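Local structure of putative acyl-CoA thioester hydrolase YbhC (Escherichia coli K-12, 3GRH) at residues Ala227-Gly232 with Val256-Glu261; Ile392-Asn397 with Arg403-Asn408. The protein is a putative thioesterase of the outer membrane, a lipoprotein of the pectinesterase family that neither binds pectin nor shows pectinesterase activity. All blocks are in the same frame, centred on the assembly; numbering follows the deposited sequence.

In the fold
Read from the N terminus, the chain winds into the parallel beta-helix of the pectinesterase family, and the two contacts follow one another in series, neither nested nor crossed. Contact 1 comes first: strand 228-230 belongs to one coil, and the chain passes through three further strands before the loop 256-261, which leaves the helix after strand 249-251, folds back to it. Contact 2 closes a much shorter loop, with five residues between its segments, where the chain leaves the hairpin of strands 385-387 and 391-393 and enters strand 403-407, an outermost strand of its parallel sheet. The centres of contact 1 and contact 2 lie about 28 Å apart, and the nearest atoms of contact 1 and contact 2 about 12 Å.

Contact 1: residues Ala227-Gly232 with Val256-Glu261; sequences ALRTDG and VQNRLE
Arg229 reaches out from strand 228-230 of the parallel beta-helix and closes its guanidinium on the side-chain oxygen of Asn258, which stands on a loop of the 256-261 segment. The grip is end-on, with both terminal nitrogens converging on one acceptor: NH1 and NH2 of Arg229 each donate to OD1 of Asn258 at 2.8 Å. Sharing one acceptor bends both bonds, the N-H...O angle being 143° in each, yet OD1 lies almost exactly in the guanidinium plane. The amide is turned only modestly out of that plane.

A long, straight side chain makes this possible. Arg229 has CG anti to the backbone N (chi1 172°) and stays extended as far as NE, carrying its charge across to the loop. Asn258 suits the other end because its short amide offers a carbonyl to the arginine, while its ND2 makes a weak hydrogen bond to Ser179. It also adopts a backbone conformation with positive phi, which asparagine tolerates comparatively well.

Asp231, two residues along from Arg229, fixes the rotation of the guanidinium and probably balances its charge within this buried setting. The carboxylate is itself positioned by Trp197, Gln199 and Thr252, so a second shell orients the arginine that holds the loop. In this salt bridge, NE of Arg229 meets the syn lone pair of OD1 of Asp231 at 3.0 Å, with an N-H...O angle of 160°.

Contact 2: residues Ile392-Asn397 with Arg403-Asn408; sequences IQRNLN and RMWEYN
Leu396 lays a methyl over one face of the Trp405 indole, where the chain after the 391-393 hairpin strand packs against strand 403-407, an outermost strand of one parallel sheet of the beta-helix. This is the tight part. CD2 of Leu396 sits 3.8 Å from the centroid of the six-membered ring of Trp405, 21° off its normal, a CH-pi contact displaced toward the rim. With CG of Leu396 beside the backbone N (chi1 -60°), one branch of the leucine reaches the broad, flat indole. Phe48 and Glu44 also touch this leucine, and Val353 on the adjoining strand touches the tryptophan.

The Arg394 side is looser. At the ring edge, NH1 of Arg394 comes no nearer than 3.9 Å to CZ3 of Trp405, with guanidinium and indole planes 75° apart; the arginine's charge is paired instead with Glu44, in a salt bridge. On the other flank, the bent chain of Arg403 passes close by the carbonyl of Leu396, its CD 3.5 Å from O of Leu396, and carries its guanidinium to the backbone oxygens of Asn349 and Ile317. An Asx turn, in which OD1 of Asn395 accepts from N of Asn397, shapes the backbone around Leu396.

A water bridges the Leu396 carbonyl and the indole N-H: it donates to O of Leu396 at 2.8 Å and accepts from NE1 of Trp405 at 2.9 Å.

Contact 1: residues Ala227-Gly232 with Val256-Glu261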
loop_
_atom_site.group_PDB
_atom_site.type_symbol
_atom_site.label_atom_id
_atom_site.label_comp_id
_atom_site.label_asym_id
_atom_site.label_seq_id
_atom_site.Cartn_x
_atom_site.Cartn_y
_atom_site.Cartn_z
ATOM N N ALA A 227 6.155 -6.275 2.805
ATOM C CA ALA A 227 6.206 -7.055 1.597
ATOM C C ALA A 227 6.592 -6.145 0.441
ATOM O O ALA A 227 7.560 -6.355 -0.191
ATOM C CB ALA A 227 4.903 -7.726 1.336
ATOM N N LEU A 228 5.782 -5.121 0.178
ATOM C CA LEU A 228 5.977 -4.205 -0.978
ATOM C C LEU A 228 6.041 -2.807 -0.413
ATOM O O LEU A 228 5.121 -2.368 0.204
ATOM C CB LEU A 228 4.810 -4.304 -1.909
ATOM C CG LEU A 228 4.878 -3.378 -3.101
ATOM C CD1 LEU A 228 6.129 -3.411 -3.939
ATOM C CD2 LEU A 228 3.647 -3.754 -3.971
ATOM N N ARG A 229 7.099 -2.083 -0.759
ATOM C CA ARG A 229 7.219 -0.654 -0.525
ATOM C C ARG A 229 7.329 0.055 -1.838
ATOM O O ARG A 229 8.123 -0.357 -2.700
ATOM C CB ARG A 229 8.434 -0.382 0.260
ATOM C CG ARG A 229 8.762 1.059 0.407
ATOM C CD ARG A 229 9.859 1.397 1.322
ATOM N NE ARG A 229 10.276 2.800 1.205
ATOM C CZ ARG A 229 11.377 3.268 1.778
ATOM N NH1 ARG A 229 12.129 2.492 2.556
ATOM N NH2 ARG A 229 11.736 4.498 1.531
ATOM N N THR A 230 6.528 1.089 -2.031
ATOM C CA THR A 230 6.617 1.851 -3.270
ATOM C C THR A 230 6.698 3.332 -2.936
ATOM O O THR A 230 5.947 3.824 -2.128
ATOM C CB THR A 230 5.550 1.485 -4.306
ATOM O OG1 THR A 230 5.663 2.336 -5.455
ATOM C CG2 THR A 230 4.168 1.638 -3.765
ATOM N N ASP A 231 7.676 4.003 -3.545
ATOM C CA ASP A 231 7.891 5.464 -3.327
ATOM C C ASP A 231 7.703 6.262 -4.625
ATOM O O ASP A 231 7.696 7.516 -4.577
ATOM C CB ASP A 231 9.353 5.735 -2.851
ATOM C CG ASP A 231 9.791 4.961 -1.636
ATOM O OD1 ASP A 231 8.924 4.388 -0.934
ATOM O OD2 ASP A 231 11.068 4.907 -1.407
ATOM N N GLY A 232 7.533 5.588 -5.767
ATOM C CA GLY A 232 7.421 6.241 -7.054
ATOM C C GLY A 232 6.057 6.868 -7.297
ATOM O O GLY A 232 5.058 6.507 -6.692
ATOM N N VAL A 256 15.933 9.980 -2.395
ATOM C CA VAL A 256 17.090 9.100 -2.220
ATOM C C VAL A 256 17.642 8.948 -0.786
ATOM O O VAL A 256 18.412 8.028 -0.508
ATOM C CB VAL A 256 18.232 9.525 -3.135
ATOM C CG1 VAL A 256 17.818 9.338 -4.580
ATOM C CG2 VAL A 256 18.666 10.932 -2.801
ATOM N N GLN A 257 17.212 9.826 0.118
ATOM C CA GLN A 257 17.557 9.730 1.544
ATOM C C GLN A 257 16.858 8.656 2.408
ATOM O O GLN A 257 17.197 8.474 3.585
ATOM C CB GLN A 257 17.264 11.083 2.192
ATOM C CG GLN A 257 18.140 12.195 1.756
ATOM C CD GLN A 257 18.059 13.369 2.726
ATOM O OE1 GLN A 257 18.740 13.393 3.755
ATOM N NE2 GLN A 257 17.217 14.347 2.399
ATOM N N ASN A 258 15.903 7.920 1.830
ATOM C CA ASN A 258 15.167 6.896 2.573
ATOM C C ASN A 258 14.548 7.372 3.883
ATOM O O ASN A 258 14.838 6.855 4.952
ATOM C CB ASN A 258 16.038 5.632 2.761
ATOM C CG ASN A 258 15.260 4.445 3.197
ATOM O OD1 ASN A 258 14.080 4.404 3.041
ATOM N ND2 ASN A 258 15.950 3.437 3.739
ATOM N N ARG A 259 13.626 8.339 3.793
ATOM C CA ARG A 259 12.878 8.800 4.942
ATOM C C ARG A 259 11.690 9.548 4.410
ATOM O O ARG A 259 11.732 10.046 3.260
ATOM C CB ARG A 259 13.671 9.762 5.785
ATOM C CG ARG A 259 14.292 10.863 5.031
ATOM C CD ARG A 259 15.328 11.534 5.882
ATOM N NE ARG A 259 15.689 12.843 5.361
ATOM C CZ ARG A 259 16.612 13.636 5.903
ATOM N NH1 ARG A 259 17.289 13.255 6.986
ATOM N NH2 ARG A 259 16.864 14.822 5.358
ATOM N N LEU A 260 10.652 9.633 5.225
ATOM C CA LEU A 260 9.451 10.379 4.810
ATOM C C LEU A 260 9.826 11.858 4.669
ATOM O O LEU A 260 10.683 12.381 5.396
ATOM C CB LEU A 260 8.296 10.170 5.770
ATOM C CG LEU A 260 7.724 8.782 5.739
ATOM C CD1 LEU A 260 6.745 8.538 6.905
ATOM C CD2 LEU A 260 7.077 8.516 4.396
ATOM N N GLU A 261 9.206 12.492 3.688
ATOM C CA GLU A 261 9.501 13.868 3.237
ATOM C C GLU A 261 8.283 14.747 3.451
ATOM O O GLU A 261 7.179 14.252 3.675
ATOM C CB GLU A 261 9.743 13.923 1.688
ATOM C CG GLU A 261 11.047 13.386 1.198
ATOM C CD GLU A 261 11.337 13.712 -0.286
ATOM O OE1 GLU A 261 10.491 14.327 -1.001
ATOM O OE2 GLU A 261 12.456 13.355 -0.750
#

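Contact 2: residues Ile392-Asn397 with Arg403-Asn408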
loop_
_atom_site.group_PDB
_atom_site.type_symbol
_atom_site.label_atom_id
_atom_site.label_comp_id
_atom_site.label_asym_id
_atom_site.label_seq_id
_atom_site.Cartn_x
_atom_site.Cartn_y
_atom_site.Cartn_z
ATOM N N ILE A 392 -25.363 19.257 6.307
ATOM C CA ILE A 392 -24.234 18.948 7.194
ATOM C C ILE A 392 -23.097 19.812 6.769
ATOM O O ILE A 392 -22.845 19.957 5.553
ATOM C CB ILE A 392 -23.818 17.466 7.082
ATOM C CG1 ILE A 392 -24.910 16.600 7.721
ATOM C CG2 ILE A 392 -22.405 17.198 7.716
ATOM C CD1 ILE A 392 -25.004 15.180 7.163
ATOM N N GLN A 393 -22.460 20.420 7.765
ATOM C CA GLN A 393 -21.276 21.220 7.585
ATOM C C GLN A 393 -20.131 20.737 8.458
ATOM O O GLN A 393 -20.242 20.664 9.680
ATOM C CB GLN A 393 -21.580 22.657 7.931
ATOM C CG GLN A 393 -21.972 23.512 6.774
ATOM C CD GLN A 393 -22.408 24.875 7.245
ATOM O OE1 GLN A 393 -22.099 25.270 8.374
ATOM N NE2 GLN A 393 -23.140 25.601 6.403
ATOM N N ARG A 394 -19.000 20.437 7.842
ATOM C CA ARG A 394 -17.798 20.273 8.634
ATOM C C ARG A 394 -16.594 20.437 7.760
ATOM O O ARG A 394 -16.678 20.245 6.560
ATOM C CB ARG A 394 -17.823 18.967 9.419
ATOM C CG ARG A 394 -18.215 17.852 8.552
ATOM C CD ARG A 394 -18.237 16.454 9.174
ATOM N NE ARG A 394 -18.962 15.672 8.173
ATOM C CZ ARG A 394 -19.491 14.468 8.328
ATOM N NH1 ARG A 394 -19.295 13.745 9.398
ATOM N NH2 ARG A 394 -20.216 13.956 7.362
ATOM N N ASN A 395 -15.518 20.904 8.348
ATOM C CA ASN A 395 -14.263 21.021 7.618
ATOM C C ASN A 395 -13.600 19.653 7.628
ATOM O O ASN A 395 -13.130 19.158 8.682
ATOM C CB ASN A 395 -13.393 22.061 8.290
ATOM C CG ASN A 395 -11.987 22.158 7.711
ATOM O OD1 ASN A 395 -11.605 21.449 6.789
ATOM N ND2 ASN A 395 -11.165 23.056 8.340
ATOM N N LEU A 396 -13.531 19.018 6.474
ATOM C CA LEU A 396 -12.992 17.683 6.383
ATOM C C LEU A 396 -11.502 17.602 6.619
ATOM O O LEU A 396 -10.973 16.465 6.662
ATOM C CB LEU A 396 -13.316 17.097 5.003
ATOM C CG LEU A 396 -14.793 16.995 4.699
ATOM C CD1 LEU A 396 -15.032 16.668 3.198
ATOM C CD2 LEU A 396 -15.453 15.911 5.613
ATOM N N ASN A 397 -10.820 18.755 6.741
ATOM C CA ASN A 397 -9.384 18.768 6.958
ATOM C C ASN A 397 -9.009 19.363 8.311
ATOM O O ASN A 397 -7.833 19.587 8.587
ATOM C CB ASN A 397 -8.698 19.454 5.804
ATOM C CG ASN A 397 -8.911 18.700 4.517
ATOM O OD1 ASN A 397 -9.603 19.218 3.586
ATOM N ND2 ASN A 397 -8.440 17.472 4.453
ATOM N N ARG A 403 -9.370 12.074 10.070
ATOM C CA ARG A 403 -9.776 12.183 8.678
ATOM C C ARG A 403 -9.953 10.806 8.070
ATOM O O ARG A 403 -9.560 10.524 6.951
ATOM C CB ARG A 403 -8.705 12.960 7.908
ATOM C CG ARG A 403 -8.506 14.342 8.367
ATOM C CD ARG A 403 -7.810 15.204 7.339
ATOM N NE ARG A 403 -6.423 14.752 7.135
ATOM C CZ ARG A 403 -5.601 15.215 6.228
ATOM N NH1 ARG A 403 -6.055 16.092 5.389
ATOM N NH2 ARG A 403 -4.364 14.778 6.157
ATOM N N MET A 404 -10.681 9.978 8.800
ATOM C CA MET A 404 -11.040 8.615 8.401
ATOM C C MET A 404 -12.568 8.524 8.259
ATOM O O MET A 404 -13.345 8.718 9.210
ATOM C CB MET A 404 -10.378 7.661 9.435
ATOM C CG MET A 404 -8.965 8.014 9.492
ATOM S SD MET A 404 -8.167 7.737 10.954
ATOM C CE MET A 404 -7.575 6.269 10.316
ATOM N N TRP A 405 -12.979 8.250 7.030
ATOM C CA TRP A 405 -14.368 8.376 6.611
ATOM C C TRP A 405 -14.912 7.215 5.792
ATOM O O TRP A 405 -14.126 6.504 5.180
ATOM C CB TRP A 405 -14.534 9.577 5.689
ATOM C CG TRP A 405 -13.825 10.837 6.085
ATOM C CD1 TRP A 405 -12.650 11.214 5.642
ATOM C CD2 TRP A 405 -14.260 11.862 7.016
ATOM N NE1 TRP A 405 -12.300 12.456 6.182
ATOM C CE2 TRP A 405 -13.248 12.835 7.071
ATOM C CE3 TRP A 405 -15.377 12.032 7.819
ATOM C CZ2 TRP A 405 -13.355 13.983 7.863
ATOM C CZ3 TRP A 405 -15.473 13.167 8.608
ATOM C CH2 TRP A 405 -14.514 14.124 8.622
ATOM N N GLU A 406 -16.245 7.031 5.849
ATOM C CA GLU A 406 -16.913 6.030 5.065
ATOM C C GLU A 406 -18.021 6.656 4.297
ATOM O O GLU A 406 -18.558 7.669 4.688
ATOM C CB GLU A 406 -17.490 4.978 5.934
ATOM C CG GLU A 406 -16.440 4.070 6.552
ATOM C CD GLU A 406 -17.076 3.060 7.362
ATOM O OE1 GLU A 406 -17.650 2.009 6.854
ATOM O OE2 GLU A 406 -17.144 3.395 8.546
ATOM N N TYR A 407 -18.341 6.075 3.172
ATOM C CA TYR A 407 -19.503 6.450 2.350
ATOM C C TYR A 407 -20.100 5.273 1.582
ATOM O O TYR A 407 -19.380 4.556 0.887
ATOM C CB TYR A 407 -19.100 7.515 1.346
ATOM C CG TYR A 407 -20.197 7.966 0.423
ATOM C CD1 TYR A 407 -21.254 8.691 0.893
ATOM C CD2 TYR A 407 -20.137 7.683 -0.946
ATOM C CE1 TYR A 407 -22.235 9.131 0.059
ATOM C CE2 TYR A 407 -21.148 8.074 -1.772
ATOM C CZ TYR A 407 -22.166 8.837 -1.262
ATOM O OH TYR A 407 -23.166 9.243 -2.119
ATOM N N ASN A 408 -21.395 5.006 1.806
ATOM C CA ASN A 408 -22.104 4.012 0.963
ATOM C C ASN A 408 -21.515 2.582 0.999
ATOM O O ASN A 408 -21.471 1.873 -0.006
ATOM C CB ASN A 408 -22.151 4.514 -0.474
ATOM C CG ASN A 408 -23.238 3.850 -1.258
ATOM O OD1 ASN A 408 -24.337 3.615 -0.742
ATOM N ND2 ASN A 408 -22.956 3.502 -2.518
HETATM O O HOH W 1 -10.463 14.326 4.918
#